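Local coordinates for diaminopimelate decarboxylase (Phaeodactylum tricornutum, PDB 7JPJ), which decarboxylates diaminopimelate in lysine biosynthesis, working as a pyridoxal-phosphate-dependent obligate dimer that also shows substrate promiscuity, at the interface of chains A and B. Sequence-based numbering; all coordinates share one arbitrary frame. Chains: chain A/B, Diaminopimelate decarboxylase.

Contact 1: the interface of chains A and B. Residues chain A 63-64, 84, 87-88, 91; chain B 430, 433-434, 437.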
ATOM      1  N   PRO A  63       2.143  13.660  -6.760  1.00 18.88           N
ATOM      2  CA  PRO A  63       1.578  14.980  -6.450  1.00 19.13           C
ATOM      3  C   PRO A  63       2.574  16.013  -5.941  1.00 19.01           C
ATOM      4  O   PRO A  63       2.153  17.035  -5.393  1.00 19.57           O
ATOM      5  CB  PRO A  63       0.530  14.655  -5.375  1.00 19.60           C
ATOM      6  CG  PRO A  63       0.982  13.340  -4.760  1.00 19.40           C
ATOM      7  CD  PRO A  63       2.083  12.752  -5.603  1.00 18.93           C
ATOM      8  N   ASN A  64       3.875  15.781  -6.112  1.00 18.38           N
ATOM      9  CA  ASN A  64       4.862  16.747  -5.640  1.00 18.49           C
ATOM     10  C   ASN A  64       4.667  18.098  -6.318  1.00 18.71           C
ATOM     11  O   ASN A  64       4.418  18.180  -7.524  1.00 18.41           O
ATOM     12  CB  ASN A  64       6.281  16.237  -5.892  1.00 18.46           C
ATOM     13  CG  ASN A  64       7.340  17.126  -5.260  1.00 19.15           C
ATOM     14  OD1 ASN A  64       7.657  18.197  -5.779  1.00 19.46           O
ATOM     15  ND2 ASN A  64       7.887  16.688  -4.130  1.00 19.49           N
ATOM     16  N   PHE A  84      -9.219  17.053  -1.981  1.00 19.58           N
ATOM     17  CA  PHE A  84      -7.915  17.305  -1.382  1.00 18.67           C
ATOM     18  C   PHE A  84      -6.869  17.603  -2.447  1.00 18.37           C
ATOM     19  O   PHE A  84      -6.050  18.516  -2.283  1.00 18.51           O
ATOM     20  CB  PHE A  84      -7.498  16.110  -0.529  1.00 18.25           C
ATOM     21  CG  PHE A  84      -8.364  15.903   0.675  1.00 18.59           C
ATOM     22  CD1 PHE A  84      -8.092  16.569   1.860  1.00 18.93           C
ATOM     23  CD2 PHE A  84      -9.458  15.051   0.620  1.00 18.91           C
ATOM     24  CE1 PHE A  84      -8.891  16.385   2.972  1.00 19.30           C
ATOM     25  CE2 PHE A  84     -10.260  14.864   1.730  1.00 19.16           C
ATOM     26  CZ  PHE A  84      -9.975  15.534   2.906  1.00 19.35           C
ATOM     27  N   ARG A  87      -7.395  21.198  -3.599  1.00 20.29           N
ATOM     28  CA  ARG A  87      -6.786  22.162  -2.690  1.00 20.53           C
ATOM     29  C   ARG A  87      -5.268  22.048  -2.688  1.00 20.08           C
ATOM     30  O   ARG A  87      -4.573  23.038  -2.432  1.00 20.42           O
ATOM     31  CB  ARG A  87      -7.337  21.967  -1.277  1.00 20.74           C
ATOM     32  CG  ARG A  87      -8.770  22.445  -1.084  1.00 21.64           C
ATOM     33  CD  ARG A  87      -8.963  23.069   0.294  1.00 22.39           C
ATOM     34  NE  ARG A  87     -10.342  23.492   0.529  1.00 23.28           N
ATOM     35  CZ  ARG A  87     -10.794  24.727   0.321  1.00 24.20           C
ATOM     36  NH1 ARG A  87      -9.976  25.669  -0.133  1.00 24.26           N
ATOM     37  NH2 ARG A  87     -12.065  25.022   0.566  1.00 24.86           N
ATOM     38  N   ARG A  88      -4.735  20.858  -2.969  1.00 19.72           N
ATOM     39  CA  ARG A  88      -3.288  20.686  -3.023  1.00 19.36           C
ATOM     40  C   ARG A  88      -2.698  21.368  -4.254  1.00 19.42           C
ATOM     41  O   ARG A  88      -1.684  22.070  -4.161  1.00 19.59           O
ATOM     42  CB  ARG A  88      -2.945  19.195  -3.007  1.00 18.73           C
ATOM     43  CG  ARG A  88      -1.472  18.879  -2.812  1.00 18.46           C
ATOM     44  CD  ARG A  88      -1.258  17.380  -2.645  1.00 17.97           C
ATOM     45  NE  ARG A  88       0.130  17.051  -2.327  1.00 17.85           N
ATOM     46  CZ  ARG A  88       0.556  15.833  -2.006  1.00 17.56           C
ATOM     47  NH1 ARG A  88      -0.298  14.820  -1.956  1.00 17.31           N
ATOM     48  NH2 ARG A  88       1.835  15.627  -1.735  1.00 17.59           N
ATOM     49  N   ASP A  91      -2.337  25.017  -3.957  1.00 21.76           N
ATOM     50  CA  ASP A  91      -1.210  25.432  -3.129  1.00 21.91           C
ATOM     51  C   ASP A  91       0.074  25.537  -3.941  1.00 21.64           C
ATOM     52  O   ASP A  91       0.941  26.359  -3.623  1.00 21.95           O
ATOM     53  CB  ASP A  91      -1.027  24.460  -1.965  1.00 21.49           C
ATOM     54  CG  ASP A  91      -1.894  24.813  -0.772  1.00 22.08           C
ATOM     55  OD1 ASP A  91      -2.339  25.978  -0.691  1.00 22.90           O
ATOM     56  OD2 ASP A  91      -2.133  23.928   0.082  1.00 21.86           O
TER
ATOM     57  N   LEU B 430      -4.671  18.247   5.561  1.00 21.69           N
ATOM     58  CA  LEU B 430      -4.143  18.290   4.203  1.00 20.23           C
ATOM     59  C   LEU B 430      -2.745  18.890   4.176  1.00 20.29           C
ATOM     60  O   LEU B 430      -1.876  18.424   3.431  1.00 21.29           O
ATOM     61  CB  LEU B 430      -5.092  19.083   3.307  1.00 20.68           C
ATOM     62  CG  LEU B 430      -4.786  19.105   1.813  1.00 22.07           C
ATOM     63  CD1 LEU B 430      -4.458  17.711   1.312  1.00 20.79           C
ATOM     64  CD2 LEU B 430      -5.972  19.677   1.066  1.00 21.37           C
ATOM     65  N   ILE B 433       0.261  16.527   4.869  1.00 18.60           N
ATOM     66  CA  ILE B 433       0.614  15.517   3.876  1.00 19.34           C
ATOM     67  C   ILE B 433       1.838  15.943   3.075  1.00 20.40           C
ATOM     68  O   ILE B 433       2.605  15.094   2.602  1.00 19.24           O
ATOM     69  CB  ILE B 433      -0.595  15.231   2.964  1.00 19.08           C
ATOM     70  CG1 ILE B 433      -1.840  14.956   3.810  1.00 18.87           C
ATOM     71  CG2 ILE B 433      -0.311  14.054   2.048  1.00 19.36           C
ATOM     72  CD1 ILE B 433      -3.093  14.719   2.996  1.00 20.94           C
ATOM     73  N   TYR B 434       2.058  17.250   2.917  1.00 18.41           N
ATOM     74  CA  TYR B 434       3.222  17.739   2.188  1.00 18.60           C
ATOM     75  C   TYR B 434       3.961  18.823   2.965  1.00 19.47           C
ATOM     76  O   TYR B 434       4.533  19.743   2.373  1.00 19.52           O
ATOM     77  CB  TYR B 434       2.834  18.237   0.794  1.00 20.12           C
ATOM     78  CG  TYR B 434       1.646  19.174   0.738  1.00 21.38           C
ATOM     79  CD1 TYR B 434       0.349  18.681   0.642  1.00 19.88           C
ATOM     80  CD2 TYR B 434       1.823  20.550   0.752  1.00 21.00           C
ATOM     81  CE1 TYR B 434      -0.736  19.531   0.581  1.00 20.36           C
ATOM     82  CE2 TYR B 434       0.744  21.409   0.691  1.00 21.13           C
ATOM     83  CZ  TYR B 434      -0.534  20.895   0.606  1.00 21.57           C
ATOM     84  OH  TYR B 434      -1.614  21.748   0.545  1.00 22.23           O
ATOM     85  N   GLU B 437       7.791  19.179   1.949  1.00 19.72           N
ATOM     86  CA  GLU B 437       8.169  19.508   0.551  1.00 19.90           C
ATOM     87  C   GLU B 437       8.942  20.824   0.491  1.00 20.61           C
ATOM     88  O   GLU B 437       8.582  21.746   1.212  1.00 20.99           O
ATOM     89  CB  GLU B 437       6.986  19.428  -0.408  1.00 19.75           C
ATOM     90  CG  GLU B 437       6.396  18.049  -0.590  1.00 19.17           C
ATOM     91  CD  GLU B 437       5.286  17.955  -1.623  1.00 19.02           C
ATOM     92  OE1 GLU B 437       4.825  19.002  -2.098  1.00 19.42           O
ATOM     93  OE2 GLU B 437       4.873  16.830  -1.936  1.00 19.30           O
TER

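Contact 2: the interface of chains A and B. Residues chain A 163-167, 174; chain B 358-359, 362, 370-371.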
ATOM      1  N   SER A 163     -16.377 -11.532 -13.746  1.00 59.86           N
ATOM      2  CA  SER A 163     -16.521 -10.127 -13.371  1.00 55.28           C
ATOM      3  C   SER A 163     -15.218  -9.669 -12.729  1.00 53.21           C
ATOM      4  O   SER A 163     -14.985  -9.891 -11.538  1.00 52.78           O
ATOM      5  CB  SER A 163     -17.708  -9.935 -12.433  1.00 54.05           C
ATOM      6  OG  SER A 163     -18.072  -8.567 -12.337  1.00 50.24           O
ATOM      7  N   LYS A 164     -14.358  -9.034 -13.520  1.00 52.18           N
ATOM      8  CA  LYS A 164     -13.074  -8.531 -13.054  1.00 50.43           C
ATOM      9  C   LYS A 164     -13.117  -7.011 -12.934  1.00 46.27           C
ATOM     10  O   LYS A 164     -13.979  -6.343 -13.511  1.00 45.02           O
ATOM     11  CB  LYS A 164     -11.940  -8.955 -13.998  1.00 52.76           C
ATOM     12  CG  LYS A 164     -11.699 -10.461 -14.055  1.00 57.25           C
ATOM     13  CD  LYS A 164     -10.844 -10.938 -12.884  1.00 57.73           C
ATOM     14  CE  LYS A 164      -9.506 -11.504 -13.355  1.00 60.45           C
ATOM     15  NZ  LYS A 164      -8.900 -12.441 -12.361  1.00 62.66           N
ATOM     16  N   THR A 165     -12.172  -6.474 -12.165  1.00 30.35           N
ATOM     17  CA  THR A 165     -12.087  -5.030 -11.980  1.00 28.89           C
ATOM     18  C   THR A 165     -11.778  -4.344 -13.304  1.00 29.35           C
ATOM     19  O   THR A 165     -11.005  -4.852 -14.121  1.00 30.04           O
ATOM     20  CB  THR A 165     -11.010  -4.686 -10.953  1.00 27.60           C
ATOM     21  OG1 THR A 165      -9.768  -5.287 -11.339  1.00 27.91           O
ATOM     22  CG2 THR A 165     -11.404  -5.192  -9.579  1.00 27.76           C
ATOM     23  N   ASN A 166     -12.378  -3.176 -13.510  1.00 27.87           N
ATOM     24  CA  ASN A 166     -12.270  -2.499 -14.793  1.00 28.86           C
ATOM     25  C   ASN A 166     -12.570  -1.019 -14.615  1.00 28.61           C
ATOM     26  O   ASN A 166     -13.258  -0.613 -13.675  1.00 28.04           O
ATOM     27  CB  ASN A 166     -13.219  -3.116 -15.827  1.00 30.35           C
ATOM     28  CG  ASN A 166     -12.661  -3.067 -17.232  1.00 31.08           C
ATOM     29  OD1 ASN A 166     -12.672  -2.019 -17.878  1.00 31.31           O
ATOM     30  ND2 ASN A 166     -12.167  -4.202 -17.713  1.00 31.40           N
ATOM     31  N   VAL A 167     -12.035  -0.216 -15.542  1.00 27.44           N
ATOM     32  CA  VAL A 167     -12.327   1.215 -15.578  1.00 27.27           C
ATOM     33  C   VAL A 167     -13.688   1.515 -16.179  1.00 28.60           C
ATOM     34  O   VAL A 167     -14.166   2.652 -16.073  1.00 28.59           O
ATOM     35  CB  VAL A 167     -11.254   1.982 -16.375  1.00 27.12           C
ATOM     36  CG1 VAL A 167      -9.943   2.030 -15.603  1.00 25.30           C
ATOM     37  CG2 VAL A 167     -11.050   1.344 -17.744  1.00 28.06           C
ATOM     38  N   PHE A 174     -17.206   3.340 -11.897  1.00 26.55           N
ATOM     39  CA  PHE A 174     -16.833   4.660 -12.388  1.00 26.61           C
ATOM     40  C   PHE A 174     -17.872   5.193 -13.367  1.00 27.67           C
ATOM     41  O   PHE A 174     -18.360   4.468 -14.238  1.00 28.55           O
ATOM     42  CB  PHE A 174     -15.467   4.616 -13.073  1.00 26.30           C
ATOM     43  CG  PHE A 174     -14.369   4.050 -12.222  1.00 24.89           C
ATOM     44  CD1 PHE A 174     -14.361   4.239 -10.851  1.00 23.99           C
ATOM     45  CD2 PHE A 174     -13.336   3.330 -12.802  1.00 24.73           C
ATOM     46  CE1 PHE A 174     -13.344   3.717 -10.072  1.00 22.63           C
ATOM     47  CE2 PHE A 174     -12.317   2.807 -12.033  1.00 23.36           C
ATOM     48  CZ  PHE A 174     -12.319   3.000 -10.664  1.00 22.20           C
TER
ATOM     49  N   GLU B 358      -9.346   4.202  -8.703  1.00 23.51           N
ATOM     50  CA  GLU B 358      -8.472   3.054  -8.903  1.00 23.50           C
ATOM     51  C   GLU B 358      -9.344   1.832  -9.140  1.00 23.49           C
ATOM     52  O   GLU B 358     -10.214   1.526  -8.317  1.00 23.23           O
ATOM     53  CB  GLU B 358      -7.565   2.840  -7.687  1.00 23.43           C
ATOM     54  CG  GLU B 358      -6.888   1.486  -7.651  1.00 23.40           C
ATOM     55  CD  GLU B 358      -5.488   1.527  -8.223  1.00 23.96           C
ATOM     56  OE1 GLU B 358      -5.251   2.299  -9.180  1.00 24.32           O
ATOM     57  OE2 GLU B 358      -4.626   0.788  -7.705  1.00 24.00           O
ATOM     58  N   SER B 359      -9.117   1.143 -10.260  1.00 24.46           N
ATOM     59  CA  SER B 359      -9.943  -0.009 -10.598  1.00 24.91           C
ATOM     60  C   SER B 359      -9.788  -1.138  -9.591  1.00 24.76           C
ATOM     61  O   SER B 359     -10.702  -1.956  -9.452  1.00 24.98           O
ATOM     62  CB  SER B 359      -9.601  -0.506 -12.002  1.00 25.85           C
ATOM     63  OG  SER B 359      -8.489  -1.383 -11.974  1.00 26.34           O
ATOM     64  N   LEU B 362     -11.128  -2.546  -4.613  1.00 21.55           N
ATOM     65  CA  LEU B 362     -12.224  -3.407  -4.205  1.00 21.54           C
ATOM     66  C   LEU B 362     -12.130  -3.702  -2.716  1.00 21.58           C
ATOM     67  O   LEU B 362     -11.048  -3.982  -2.194  1.00 21.98           O
ATOM     68  CB  LEU B 362     -12.174  -4.713  -4.998  1.00 22.10           C
ATOM     69  CG  LEU B 362     -13.460  -5.509  -5.186  1.00 22.28           C
ATOM     70  CD1 LEU B 362     -14.604  -4.576  -5.519  1.00 21.93           C
ATOM     71  CD2 LEU B 362     -13.268  -6.550  -6.268  1.00 23.04           C
ATOM     72  N   PRO B 370      -7.676 -10.738  -5.955  1.00 25.27           N
ATOM     73  CA  PRO B 370      -8.058  -9.338  -5.696  1.00 24.91           C
ATOM     74  C   PRO B 370      -8.663  -8.616  -6.891  1.00 25.06           C
ATOM     75  O   PRO B 370      -9.242  -7.538  -6.705  1.00 24.61           O
ATOM     76  CB  PRO B 370      -6.733  -8.682  -5.275  1.00 24.63           C
ATOM     77  CG  PRO B 370      -5.810  -9.825  -4.938  1.00 24.72           C
ATOM     78  CD  PRO B 370      -6.227 -10.954  -5.818  1.00 25.19           C
ATOM     79  N   GLU B 371      -8.555  -9.161  -8.101  1.00 30.34           N
ATOM     80  CA  GLU B 371      -9.092  -8.495  -9.278  1.00 30.77           C
ATOM     81  C   GLU B 371     -10.506  -8.939  -9.627  1.00 30.87           C
ATOM     82  O   GLU B 371     -11.117  -8.352 -10.525  1.00 31.25           O
ATOM     83  CB  GLU B 371      -8.170  -8.726 -10.481  1.00 31.77           C
ATOM     84  CG  GLU B 371      -6.982  -7.768 -10.536  1.00 32.31           C
ATOM     85  CD  GLU B 371      -6.062  -8.039 -11.711  1.00 33.70           C
ATOM     86  OE1 GLU B 371      -6.165  -9.133 -12.306  1.00 33.70           O
ATOM     87  OE2 GLU B 371      -5.231  -7.161 -12.034  1.00 34.03           O
TER

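Contact 1: the interface of chains A and B
Helix 83-91 of one subunit meets helix 430-433 and the C-terminal segment that follows it in the other, in the fold type III decarboxylase dimer. A:Arg88 carries much of this contact. Its CB directs CG anti to the backbone N (chi1 -170°), and the chain then stays extended to NE, so CG, CD and NE run past the CD1-CE1 side of the ring of B:Tyr434. CG starts the contact, 3.5 Å from B:Tyr434 CE1; CD is about equally far from CE1 and CD1, and NE comes to 3.4 Å from CD1. The two residues approach tip to tip, and their planes are nearly parallel (13°), but the guanidinium is offset beyond the CD1 side of the phenol. On one face of the guanidinium, CB of A:Pro63 from the same subunit sits over the centre, 3.5 Å above the plane. At the tip, NH1 points towards CG2 of B:Ile433, whereas NH2 forms a salt bridge with the carboxylate of B:Glu437, NH2 to OE2 being 3.3 Å. The oxygen lies in the guanidinium plane, but the N-H reaches it from above the carboxylate plane, so this bond is not ideally directed. The amide of A:Asn64 stacks on the same carboxylate. At the opposite end of the phenol, A:Asp91 OD2 stands at the ring edge; its modelled separation from the hydroxyl is too short to interpret. Towards the N-terminal end of helix 83-91, both methyls of B:Leu430 meet A:Phe84 CD1, and CD2 also packs at 3.5 Å against A:Arg87 CB. Packing on the phenol, the charge pair and the apolar contacts probably help hold the C-terminal segment against the partner subunit in the obligate dimer.

Contact 2: the interface of chains A and B
A first torsion of 54° at A:Thr165 sets OG1 between the backbone N and the carbonyl carbon and sends the methyl CG2 anti to the carbonyl carbon, while chi1 of -55° at A:Phe174 turns its ring towards the same partner. That partner includes B:Glu358 and B:Ser359 of the CESGD motif of diaminopimelate decarboxylases, which directly follow B:Cys357, the predicted proton donor. Loop residues of chain A meet two loop stretches of chain B here, and much of the recognition falls on main-chain atoms. The firmest link is a hydrogen bond from the amide N of A:Thr165 to the carbonyl O of B:Glu371, 2.7 Å long. The donor lies nearly along the C=O axis, with a C=O...N angle of 164°, so neither flank of the oxygen is singled out. The hydroxyl OG1 of A:Thr165 adds a weak bond to the same oxygen at 3.4 Å, giving this carbonyl two donors from one residue. The threonine methyl lies between two carbonyls: CG2 is equally near B:Glu371 O and B:Ser359 O, at 3.3 Å from each. Among its apolar neighbours is CD2 of B:Leu362, 4.0 Å from A:Thr165 CG2. The threonine and B:Glu371 side chains cross at about a right angle, and the glutamate, extended beyond CG, passes its CB and CG alongside OG1. A:Phe174 works by its edge. CZ touches the B:Glu358 carbonyl O at 3.5 Å, and the peptide atoms B:Glu358 C and B:Ser359 N lie in the plane of the ring at its rim. CZ also packs at 3.8 Å on B:Ser359 CA, while the serine CB turns towards the backbone of A:Asn166.

The C-alpha centres of contact 1 and contact 2 are about 27 Å apart, and the two share no residue. Both set chain A segments against chain B, but the partners differ: contact 1 uses the C-terminal end of chain B, contact 2 loop stretches at 358-362 and 370-371. Their centres lie about 29 and 28 Å from A:Cys357, whereas B:Cys357 directly precedes B:Glu358 of contact 2. Contact 1 includes A:Pro63 and A:Asn64, just after the predicted cofactor lysine A:Lys60, so each contact may help hold a catalytic segment in place. Two-fold symmetry repeats both with the chains exchanged, consistent with an obligate dimer.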